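PDB 3SZP: transcriptional regulator, LysR family from Vibrio cholerae, which activates virulence genes of the cholera pathogen, probably by binding specific DNA sequences in their regulatory regions as a LysR-type transcription factor. Local coordinates for residues N7-V12 with L45-R50; G213-Q216 with N221-R224; N269-Q274 with L280-V285. All blocks are in the same frame, centred on the assembly; numbering follows the deposited sequence.

Contact 1: N7-V12 with L45-R50; sequences NLFRLV and LRLLNR
L47 lies over one face of the F9 ring: its CD1 stands 4.2 Å from the ring centroid and 7° off the normal, a CH-pi contact almost exactly above the centre. Its CB touches ring atom F9 CE1 at 3.9 Å. The backbone of L47 is tied down by E40, whose carboxylate its N bonds, and by backbone bonding with T58. L48 comes to the same ring from another direction, at the edge: its CD2 meets F9 CE1 at 3.7 Å. F9 CG is anti to the backbone N (chi1 157°), which sends the ring out from helix 3-15 to receive both leucines. This is the core of the winged helix-turn-helix domain, where the first helix packs against the strand that begins the wing, 48-51, paired with 54-57. L39 of helix 29-43 touches both F9 and L47, and L57 of the second wing strand touches both F9 and L48. L48 CD1, still beside the ring edge, reaches V12 CG1 at 4.1 Å, one helical turn beyond F9; Y18 touches both V12 and L48.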
# COMPACT_ATOMS: atom_id res chain seq x y z
N ASN A 7 6.65 -25.24 -0.88
CA ASN A 7 7.78 -24.85 -1.72
C ASN A 7 7.52 -23.56 -2.44
O ASN A 7 8.44 -22.75 -2.61
CB ASN A 7 8.08 -25.92 -2.78
CG ASN A 7 9.41 -25.68 -3.46
OD1 ASN A 7 10.41 -25.39 -2.80
ND2 ASN A 7 9.43 -25.78 -4.78
N LEU A 8 6.28 -23.37 -2.89
CA LEU A 8 5.90 -22.16 -3.61
C LEU A 8 6.00 -20.97 -2.66
O LEU A 8 6.43 -19.89 -3.04
CB LEU A 8 4.48 -22.25 -4.17
CG LEU A 8 4.02 -20.91 -4.79
CD1 LEU A 8 4.93 -20.56 -5.98
CD2 LEU A 8 2.55 -20.94 -5.24
N PHE A 9 5.59 -21.20 -1.41
CA PHE A 9 5.70 -20.18 -0.37
C PHE A 9 7.15 -19.77 -0.19
O PHE A 9 7.47 -18.59 -0.18
CB PHE A 9 5.12 -20.72 0.94
CG PHE A 9 5.64 -20.03 2.18
CD1 PHE A 9 5.23 -18.73 2.50
CD2 PHE A 9 6.53 -20.68 3.03
CE1 PHE A 9 5.70 -18.11 3.66
CE2 PHE A 9 6.98 -20.06 4.20
CZ PHE A 9 6.58 -18.77 4.51
N ARG A 10 8.04 -20.76 -0.09
CA ARG A 10 9.46 -20.47 -0.03
C ARG A 10 9.93 -19.59 -1.20
O ARG A 10 10.69 -18.64 -0.99
CB ARG A 10 10.27 -21.77 -0.01
CG ARG A 10 11.78 -21.55 -0.11
CD ARG A 10 12.54 -22.87 -0.18
NE ARG A 10 12.33 -23.59 -1.44
CZ ARG A 10 13.17 -23.56 -2.48
NH1 ARG A 10 14.28 -22.84 -2.43
NH2 ARG A 10 12.89 -24.26 -3.57
N LEU A 11 9.48 -19.90 -2.42
CA LEU A 11 9.92 -19.17 -3.60
C LEU A 11 9.40 -17.74 -3.59
O LEU A 11 10.07 -16.80 -4.04
CB LEU A 11 9.47 -19.86 -4.89
CG LEU A 11 10.00 -21.25 -5.25
CD1 LEU A 11 9.46 -21.68 -6.62
CD2 LEU A 11 11.51 -21.29 -5.24
N VAL A 12 8.18 -17.58 -3.10
CA VAL A 12 7.59 -16.25 -2.98
C VAL A 12 8.43 -15.38 -2.06
O VAL A 12 8.69 -14.22 -2.36
CB VAL A 12 6.14 -16.34 -2.47
CG1 VAL A 12 5.68 -14.99 -1.93
CG2 VAL A 12 5.20 -16.85 -3.59
N LEU A 45 -2.98 -21.42 9.60
CA LEU A 45 -2.01 -20.41 9.99
C LEU A 45 -1.81 -19.40 8.89
O LEU A 45 -1.60 -19.77 7.74
CB LEU A 45 -0.66 -21.04 10.32
CG LEU A 45 -0.53 -21.74 11.67
CD1 LEU A 45 0.82 -22.46 11.74
CD2 LEU A 45 -0.67 -20.75 12.81
N ARG A 46 -1.85 -18.12 9.23
CA ARG A 46 -1.49 -17.07 8.31
C ARG A 46 0.03 -17.03 8.23
O ARG A 46 0.70 -16.94 9.25
CB ARG A 46 -2.05 -15.72 8.79
CG ARG A 46 -1.90 -14.54 7.84
CD ARG A 46 -2.61 -13.31 8.44
NE ARG A 46 -2.39 -12.10 7.67
CZ ARG A 46 -3.07 -11.75 6.57
NH1 ARG A 46 -4.03 -12.54 6.10
NH2 ARG A 46 -2.78 -10.61 5.95
N LEU A 47 0.57 -17.09 7.03
CA LEU A 47 2.02 -17.12 6.82
C LEU A 47 2.60 -15.80 6.32
O LEU A 47 3.75 -15.49 6.61
CB LEU A 47 2.42 -18.24 5.85
CG LEU A 47 2.17 -19.66 6.34
CD1 LEU A 47 2.56 -20.63 5.26
CD2 LEU A 47 2.93 -19.96 7.64
N LEU A 48 1.82 -15.06 5.54
CA LEU A 48 2.29 -13.86 4.86
C LEU A 48 1.32 -12.72 5.07
O LEU A 48 0.11 -12.92 5.10
CB LEU A 48 2.35 -14.08 3.35
CG LEU A 48 3.35 -15.08 2.78
CD1 LEU A 48 3.10 -15.30 1.30
CD2 LEU A 48 4.76 -14.55 3.02
N ASN A 49 1.87 -11.52 5.17
CA ASN A 49 1.08 -10.31 5.08
C ASN A 49 1.26 -9.65 3.72
O ASN A 49 2.37 -9.61 3.18
CB ASN A 49 1.45 -9.35 6.21
CG ASN A 49 1.00 -9.84 7.58
OD1 ASN A 49 -0.17 -10.21 7.76
ND2 ASN A 49 1.92 -9.84 8.54
N ARG A 50 0.17 -9.14 3.17
CA ARG A 50 0.22 -8.39 1.93
C ARG A 50 -0.38 -7.01 2.15
O ARG A 50 -1.60 -6.84 2.15
CB ARG A 50 -0.54 -9.12 0.82
CG ARG A 50 0.22 -10.28 0.20
CD ARG A 50 -0.73 -11.39 -0.23
NE ARG A 50 -1.43 -11.96 0.92
CZ ARG A 50 -2.45 -12.80 0.84
NH1 ARG A 50 -2.91 -13.18 -0.35
NH2 ARG A 50 -3.02 -13.27 1.94

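Contact 2: G213-Q216 with N221-R224; sequences GRFQ and NVVR
F215 points its ring edge-first at helix 220-228 and makes all the close contacts of this pair of segments. The rim atom F215 CE2 comes within 3.6 Å of V222 O and 3.8 Å of V223 CA, both near the ring plane, so it is the helix backbone that the ring edge abuts. Two methyls add to this. V222 CG2 lies 4.1 Å from F215 CZ, the side chains of V222 and F215 crossing at about a right angle, and V223 CG2 lies 3.9 Å from F215 CE2. The ring reaches this far because CG is anti to the backbone N (chi1 -178°), extending the side chain from the strand. All three residues are buried, and V223 also meets L189, T234 and M236. F215 and Q216 pair in parallel with a strand of the third subunit, so the sheet continues across the interface; M114 of that subunit packs on F215, and its M126 packs on V222. Strands 215-217 and 233-237 both run parallel to 188-191, and helix 220-228 links them as a beta-alpha-beta crossover in the substrate-binding domain.

The looser side is polar and belongs to residues that do not touch across. The CB bonds of Q216 and R224 point away from the opposite segment, and both residues are partly exposed. R224 turns instead to a cation-pi contact with F244 and a hydrogen bond to S228. At N221 the side-chain OD1 receives a weak bond from V222 N, 2.9 Å long.

With no polar side chain among the touching groups, the strand is held to the helix by shape and burial. The rim hydrogens of an aromatic ring carry slight positive charge, so the approach of CE2 to V222 O is probably mildly favourable electrostatically, yet far less directional than a conventional hydrogen bond.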
# COMPACT_ATOMS: atom_id res chain seq x y z
N GLY A 213 7.67 10.60 -28.77
CA GLY A 213 6.85 9.93 -29.76
C GLY A 213 5.36 10.05 -29.50
O GLY A 213 4.89 10.12 -28.35
N ARG A 214 4.61 10.09 -30.59
CA ARG A 214 3.16 9.99 -30.54
C ARG A 214 2.75 8.70 -29.85
O ARG A 214 1.75 8.66 -29.14
CB ARG A 214 2.62 9.99 -31.96
CG ARG A 214 1.11 9.98 -32.05
CD ARG A 214 0.69 9.80 -33.48
NE ARG A 214 -0.72 10.12 -33.67
CZ ARG A 214 -1.28 10.35 -34.85
NH1 ARG A 214 -0.53 10.29 -35.94
NH2 ARG A 214 -2.57 10.66 -34.93
N PHE A 215 3.53 7.64 -30.06
CA PHE A 215 3.24 6.32 -29.51
C PHE A 215 4.58 5.77 -29.04
O PHE A 215 5.54 5.70 -29.82
CB PHE A 215 2.62 5.42 -30.60
CG PHE A 215 2.22 4.02 -30.13
CD1 PHE A 215 1.50 3.83 -28.96
CD2 PHE A 215 2.54 2.89 -30.91
CE1 PHE A 215 1.12 2.55 -28.53
CE2 PHE A 215 2.16 1.60 -30.50
CZ PHE A 215 1.45 1.43 -29.30
N GLN A 216 4.67 5.41 -27.76
CA GLN A 216 5.82 4.67 -27.24
C GLN A 216 5.31 3.40 -26.58
O GLN A 216 4.36 3.43 -25.80
CB GLN A 216 6.64 5.50 -26.23
CG GLN A 216 7.88 4.74 -25.72
CD GLN A 216 8.46 5.32 -24.41
OE1 GLN A 216 8.86 6.48 -24.36
NE2 GLN A 216 8.49 4.51 -23.36
N ASN A 221 6.32 -4.97 -31.98
CA ASN A 221 5.23 -5.42 -32.84
C ASN A 221 4.01 -4.51 -32.84
O ASN A 221 3.46 -4.22 -33.89
CB ASN A 221 4.88 -6.91 -32.63
CG ASN A 221 4.40 -7.24 -31.22
OD1 ASN A 221 4.49 -6.43 -30.30
ND2 ASN A 221 3.92 -8.46 -31.05
N VAL A 222 3.60 -4.01 -31.69
CA VAL A 222 2.44 -3.11 -31.63
C VAL A 222 2.75 -1.78 -32.33
O VAL A 222 1.86 -1.13 -32.84
CB VAL A 222 1.97 -2.86 -30.16
CG1 VAL A 222 1.41 -4.14 -29.53
CG2 VAL A 222 3.10 -2.27 -29.32
N VAL A 223 4.02 -1.41 -32.36
CA VAL A 223 4.47 -0.18 -33.01
C VAL A 223 4.41 -0.28 -34.55
O VAL A 223 3.93 0.63 -35.22
CB VAL A 223 5.90 0.21 -32.52
CG1 VAL A 223 6.43 1.42 -33.29
CG2 VAL A 223 5.88 0.50 -31.02
N ARG A 224 4.88 -1.39 -35.11
CA ARG A 224 4.73 -1.65 -36.53
C ARG A 224 3.26 -1.52 -36.90
O ARG A 224 2.90 -1.00 -37.94
CB ARG A 224 5.23 -3.05 -36.88
CG ARG A 224 5.38 -3.35 -38.38
CD ARG A 224 4.04 -3.69 -39.06
NE ARG A 224 3.30 -4.73 -38.32
CZ ARG A 224 2.03 -5.04 -38.51
NH1 ARG A 224 1.31 -4.41 -39.44
NH2 ARG A 224 1.47 -5.99 -37.78

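Contact 3: N269-Q274 with L280-V285; sequences NHKDHQ and LFIDFV
K271 and D283 form the charged part of the contact, a salt bridge between the loop 269-274 and helix 276-287. K271 NZ donates to D283 OD1 at 2.6 Å, meeting it on the syn side and 19° out of the carboxylate plane. The grip is one-sided, since D283 OD2 stays 3.7 Å from the same NZ. D283 is exposed and K271 partly so, which places the pair at the surface, where water would probably weaken its electrostatic pull.

Apolar contacts run beneath the charges. The methylenes of K271 slide past I282 in the opposite direction: CG of K271 touches I282 CD1 at 3.9 Å, and CD of K271 lies 4.1 Å from I282 CG2. A bend about the CG-CD bond of the lysine (chi3 -75°) carries the amine on to D283. From further along the loop, Q274 CG approaches I282 CD1 at 4.3 Å, so I282 CD1 meets two aliphatic stems of the loop. I282 is buried and also packs on Y268.

Hydrogen bonds within the loop give it its shape. H273 N and Q274 N bond back to H270 O and K271 O, closing tight turns around the short 3-10 segment 271-272. A weak bond from Q274 NE2 to N269 O, 2.8 Å, spans the loop ends.

Elsewhere on the helix, F281 and F284 both make edge-to-face contacts with F113. The whole is a strand-loop-helix connection: strand 262-268 leaves the sheet, turns, and leads into the C-terminal helix packed against it in the LysR substrate-binding domain, which has the periplasmic-binding-protein fold.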
# COMPACT_ATOMS: atom_id res chain seq x y z
N ASN A 269 26.92 -22.68 -21.76
CA ASN A 269 28.06 -23.26 -21.07
C ASN A 269 28.81 -24.22 -21.99
O ASN A 269 28.19 -24.93 -22.80
CB ASN A 269 27.60 -23.97 -19.81
CG ASN A 269 27.23 -23.01 -18.70
OD1 ASN A 269 28.04 -22.75 -17.80
ND2 ASN A 269 26.01 -22.46 -18.75
N HIS A 270 30.13 -24.25 -21.89
CA HIS A 270 30.96 -25.07 -22.77
C HIS A 270 30.36 -26.45 -22.96
O HIS A 270 29.80 -27.03 -22.04
CB HIS A 270 32.39 -25.20 -22.24
CG HIS A 270 33.30 -25.95 -23.17
ND1 HIS A 270 33.53 -25.55 -24.47
CD2 HIS A 270 34.02 -27.08 -22.99
CE1 HIS A 270 34.36 -26.40 -25.05
NE2 HIS A 270 34.67 -27.34 -24.17
N LYS A 271 30.48 -26.99 -24.17
CA LYS A 271 29.82 -28.25 -24.49
C LYS A 271 30.36 -29.46 -23.73
O LYS A 271 29.70 -30.50 -23.67
CB LYS A 271 29.79 -28.50 -26.00
CG LYS A 271 28.71 -27.70 -26.74
CD LYS A 271 28.38 -28.29 -28.11
CE LYS A 271 29.46 -27.99 -29.13
NZ LYS A 271 29.17 -28.61 -30.45
N ASP A 272 31.54 -29.34 -23.13
CA ASP A 272 32.11 -30.44 -22.34
C ASP A 272 31.30 -30.72 -21.08
O ASP A 272 31.39 -31.81 -20.51
CB ASP A 272 33.57 -30.17 -21.97
CG ASP A 272 34.52 -30.32 -23.15
OD1 ASP A 272 34.09 -30.85 -24.19
OD2 ASP A 272 35.69 -29.90 -23.02
N HIS A 273 30.51 -29.74 -20.65
CA HIS A 273 29.73 -29.86 -19.42
C HIS A 273 28.26 -29.91 -19.78
O HIS A 273 27.40 -29.60 -18.96
CB HIS A 273 30.00 -28.65 -18.53
CG HIS A 273 31.41 -28.16 -18.61
ND1 HIS A 273 31.80 -27.15 -19.47
CD2 HIS A 273 32.53 -28.55 -17.96
CE1 HIS A 273 33.09 -26.94 -19.34
NE2 HIS A 273 33.56 -27.77 -18.43
N GLN A 274 27.99 -30.33 -21.01
CA GLN A 274 26.67 -30.17 -21.58
C GLN A 274 26.09 -31.54 -21.91
O GLN A 274 26.75 -32.38 -22.54
CB GLN A 274 26.78 -29.30 -22.84
CG GLN A 274 25.57 -28.44 -23.13
CD GLN A 274 25.30 -27.40 -22.06
OE1 GLN A 274 24.61 -27.67 -21.07
NE2 GLN A 274 25.80 -26.18 -22.26
N LEU A 280 22.92 -31.29 -28.98
CA LEU A 280 22.15 -31.40 -30.21
C LEU A 280 21.50 -30.05 -30.59
O LEU A 280 21.54 -29.62 -31.75
CB LEU A 280 21.07 -32.47 -30.05
CG LEU A 280 21.55 -33.92 -29.98
CD1 LEU A 280 20.41 -34.88 -29.63
CD2 LEU A 280 22.22 -34.32 -31.27
N PHE A 281 20.91 -29.39 -29.60
CA PHE A 281 20.31 -28.10 -29.85
C PHE A 281 21.35 -27.10 -30.35
O PHE A 281 21.19 -26.47 -31.39
CB PHE A 281 19.61 -27.57 -28.60
CG PHE A 281 18.94 -26.25 -28.81
CD1 PHE A 281 17.71 -26.17 -29.46
CD2 PHE A 281 19.54 -25.07 -28.38
CE1 PHE A 281 17.09 -24.93 -29.66
CE2 PHE A 281 18.92 -23.83 -28.57
CZ PHE A 281 17.70 -23.77 -29.21
N ILE A 282 22.42 -26.95 -29.59
CA ILE A 282 23.48 -26.03 -29.96
C ILE A 282 23.99 -26.29 -31.38
O ILE A 282 24.10 -25.35 -32.18
CB ILE A 282 24.65 -26.13 -28.96
CG1 ILE A 282 24.21 -25.62 -27.58
CG2 ILE A 282 25.87 -25.36 -29.46
CD1 ILE A 282 25.26 -25.85 -26.50
N ASP A 283 24.29 -27.55 -31.70
CA ASP A 283 24.76 -27.91 -33.04
C ASP A 283 23.69 -27.63 -34.09
O ASP A 283 23.99 -27.29 -35.23
CB ASP A 283 25.14 -29.39 -33.10
CG ASP A 283 26.50 -29.67 -32.48
OD1 ASP A 283 27.23 -28.70 -32.16
OD2 ASP A 283 26.87 -30.87 -32.36
N PHE A 284 22.43 -27.80 -33.71
CA PHE A 284 21.35 -27.54 -34.63
C PHE A 284 21.31 -26.05 -35.00
O PHE A 284 21.26 -25.70 -36.18
CB PHE A 284 20.02 -27.97 -34.04
CG PHE A 284 18.88 -27.95 -35.02
CD1 PHE A 284 18.65 -29.03 -35.86
CD2 PHE A 284 18.03 -26.86 -35.11
CE1 PHE A 284 17.59 -29.03 -36.76
CE2 PHE A 284 16.98 -26.85 -36.01
CZ PHE A 284 16.77 -27.94 -36.84
N VAL A 285 21.33 -25.18 -34.00
CA VAL A 285 21.35 -23.75 -34.26
C VAL A 285 22.52 -23.38 -35.17
O VAL A 285 22.33 -22.74 -36.21
CB VAL A 285 21.45 -22.94 -32.96
CG1 VAL A 285 21.65 -21.47 -33.27
CG2 VAL A 285 20.20 -23.16 -32.11

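Contact 1 belongs to the DNA-binding winged helix-turn-helix domain, whereas contacts 2 and 3 both lie in the substrate-binding domain, on opposite sides of the chain's centre. The three are well separated, and no two touch. The centres of contacts 1 and 2 are 39 Å apart. Those of contacts 1 and 3 are 38 Å apart, and those of contacts 2 and 3 are 37 Å apart. Even the nearest atoms of contacts 1 and 3 are about 20 Å apart. Oligomer surroundings differ too. Contact 1 has the second subunit beside it and contact 2 the third; no other chain touches contact 3 here, although R46 of 45-50 packs on N269 of the second subunit.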